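PDB 5VOL: putative esterase from Bacteroides intestinalis DSM 17393, which probably cleaves feruloyl esters of arabinoxylan as a carbohydrate esterase of family 1 and binds calcium. Local coordinates for residues P179-K182 / I183-L186. Numbering follows the deposited sequence.
Sequences PNSK and IAIL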
ATOM      1  N   PRO C 179      39.262 -24.118  -5.139  1.00 27.90           N
ATOM      2  CA  PRO C 179      39.598 -23.228  -4.014  1.00 28.25           C
ATOM      3  C   PRO C 179      40.296 -21.922  -4.428  1.00 33.01           C
ATOM      4  O   PRO C 179      40.289 -20.954  -3.655  1.00 28.39           O
ATOM      5  CB  PRO C 179      40.537 -24.070  -3.153  1.00 28.34           C
ATOM      6  CG  PRO C 179      40.517 -25.461  -3.737  1.00 36.56           C
ATOM      7  CD  PRO C 179      40.057 -25.354  -5.138  1.00 32.70           C
ATOM      8  N   ASN C 180      40.891 -21.898  -5.619  1.00 26.05           N
ATOM      9  CA  ASN C 180      41.571 -20.705  -6.114  1.00 22.49           C
ATOM     10  C   ASN C 180      40.696 -19.860  -7.042  1.00 25.85           C
ATOM     11  O   ASN C 180      41.143 -18.830  -7.556  1.00 25.63           O
ATOM     12  CB  ASN C 180      42.870 -21.106  -6.835  1.00 24.88           C
ATOM     13  CG  ASN C 180      43.953 -21.557  -5.867  1.00 25.61           C
ATOM     14  OD1 ASN C 180      44.131 -20.968  -4.807  1.00 25.23           O
ATOM     15  ND2 ASN C 180      44.677 -22.605  -6.229  1.00 30.05           N
ATOM     16  N   SER C 181      39.451 -20.291  -7.259  1.00 24.11           N
ATOM     17  CA  SER C 181      38.506 -19.527  -8.075  1.00 24.11           C
ATOM     18  C   SER C 181      37.956 -18.338  -7.290  1.00 25.88           C
ATOM     19  O   SER C 181      37.813 -18.405  -6.073  1.00 23.53           O
ATOM     20  CB  SER C 181      37.347 -20.410  -8.554  1.00 24.67           C
ATOM     21  OG  SER C 181      36.506 -20.788  -7.474  1.00 27.45           O
ATOM     22  N   LYS C 182      37.635 -17.258  -7.988  1.00 23.94           N
ATOM     23  CA  LYS C 182      37.095 -16.081  -7.315  1.00 29.19           C
ATOM     24  C   LYS C 182      35.757 -16.398  -6.641  1.00 25.51           C
ATOM     25  O   LYS C 182      35.468 -15.870  -5.577  1.00 26.23           O
ATOM     26  CB  LYS C 182      36.949 -14.921  -8.302  1.00 27.56           C
ATOM     27  CG  LYS C 182      38.289 -14.436  -8.879  1.00 26.13           C
ATOM     28  CD  LYS C 182      38.071 -13.426  -9.985  1.00 30.34           C
ATOM     29  CE  LYS C 182      39.387 -13.073 -10.686  1.00 38.24           C
ATOM     30  NZ  LYS C 182      39.920 -14.243 -11.450  1.00 47.82           N
ATOM     31  N   ILE C 183      34.966 -17.292  -7.227  1.00 25.52           N
ATOM     32  CA  ILE C 183      33.655 -17.613  -6.642  1.00 26.81           C
ATOM     33  C   ILE C 183      33.842 -18.384  -5.332  1.00 32.22           C
ATOM     34  O   ILE C 183      33.167 -18.098  -4.336  1.00 28.53           O
ATOM     35  CB  ILE C 183      32.746 -18.398  -7.627  1.00 27.94           C
ATOM     36  CG1 ILE C 183      31.322 -18.531  -7.069  1.00 32.63           C
ATOM     37  CG2 ILE C 183      33.318 -19.790  -7.945  1.00 27.22           C
ATOM     38  CD1 ILE C 183      30.682 -17.203  -6.688  1.00 30.56           C
ATOM     39  N   ALA C 184      34.807 -19.304  -5.303  1.00 31.64           N
ATOM     40  CA  ALA C 184      35.158 -20.015  -4.065  1.00 26.92           C
ATOM     41  C   ALA C 184      35.680 -19.073  -3.003  1.00 26.00           C
ATOM     42  O   ALA C 184      35.420 -19.258  -1.820  1.00 29.11           O
ATOM     43  CB  ALA C 184      36.207 -21.109  -4.336  1.00 28.59           C
ATOM     44  N   ILE C 185      36.449 -18.077  -3.419  1.00 22.48           N
ATOM     45  CA  ILE C 185      37.012 -17.133  -2.477  1.00 23.57           C
ATOM     46  C   ILE C 185      35.873 -16.294  -1.856  1.00 28.15           C
ATOM     47  O   ILE C 185      35.838 -16.059  -0.645  1.00 23.98           O
ATOM     48  CB  ILE C 185      38.056 -16.232  -3.160  1.00 23.65           C
ATOM     49  CG1 ILE C 185      39.245 -17.096  -3.653  1.00 30.80           C
ATOM     50  CG2 ILE C 185      38.542 -15.180  -2.212  1.00 23.81           C
ATOM     51  CD1 ILE C 185      40.312 -16.343  -4.444  1.00 26.40           C
ATOM     52  N   LEU C 186      34.944 -15.856  -2.699  1.00 26.06           N
ATOM     53  CA  LEU C 186      33.774 -15.110  -2.221  1.00 24.52           C
ATOM     54  C   LEU C 186      32.988 -15.953  -1.231  1.00 26.28           C
ATOM     55  O   LEU C 186      32.590 -15.476  -0.167  1.00 27.57           O
ATOM     56  CB  LEU C 186      32.881 -14.688  -3.387  1.00 20.99           C
ATOM     57  CG  LEU C 186      31.495 -14.155  -2.990  1.00 26.46           C
ATOM     58  CD1 LEU C 186      31.645 -12.942  -2.072  1.00 23.77           C
ATOM     59  CD2 LEU C 186      30.655 -13.829  -4.218  1.00 22.56           C
TER
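Ser181 and Ile185 are joined by the first i-to-i+4 bond of helix 182-192, Ile185 N giving its hydrogen to Ser181 O at 3.0 Å, and Leu186 N follows one residue on with a straighter bond (163° at the hydrogen) to Lys182 O. Beside them the Ser181 hydroxyl folds forward: with chi1 at 69°, OG stands between its own backbone N and carbonyl carbon, and from there it accepts from Ala184 N at 3.1 Å. This is a serine N-cap, in which a short polar side chain takes the place of the i-4 carbonyl that a first-turn amide lacks. OG is also hydrogen-bonded to Asp178 O, so one hydroxyl ties the helix start to the loop arriving from strand 158-162. Lacking the hydroxyl, an alanine here is likely to leave Ala184 N without its capping acceptor and Asp178 O without its partner. Methyl groups crowd round the cap: Ala184 CB lies 3.2 Å from OG, its smallness suiting so close a place, and Ile183 CG2 touches OG at 3.4 Å. Ile185, its CG1 anti to the carbonyl carbon (chi1 -64°), runs back alongside the turn, bringing CG1 to 3.1 Å from Ser181 O, with CD1 4.1 Å from Asn180 O; its branched hydrocarbon suits this buried site against Trp97 and Pro104. Partly exposed Lys182 is long enough to carry its ammonium end to a cation-pi contact with Trp97.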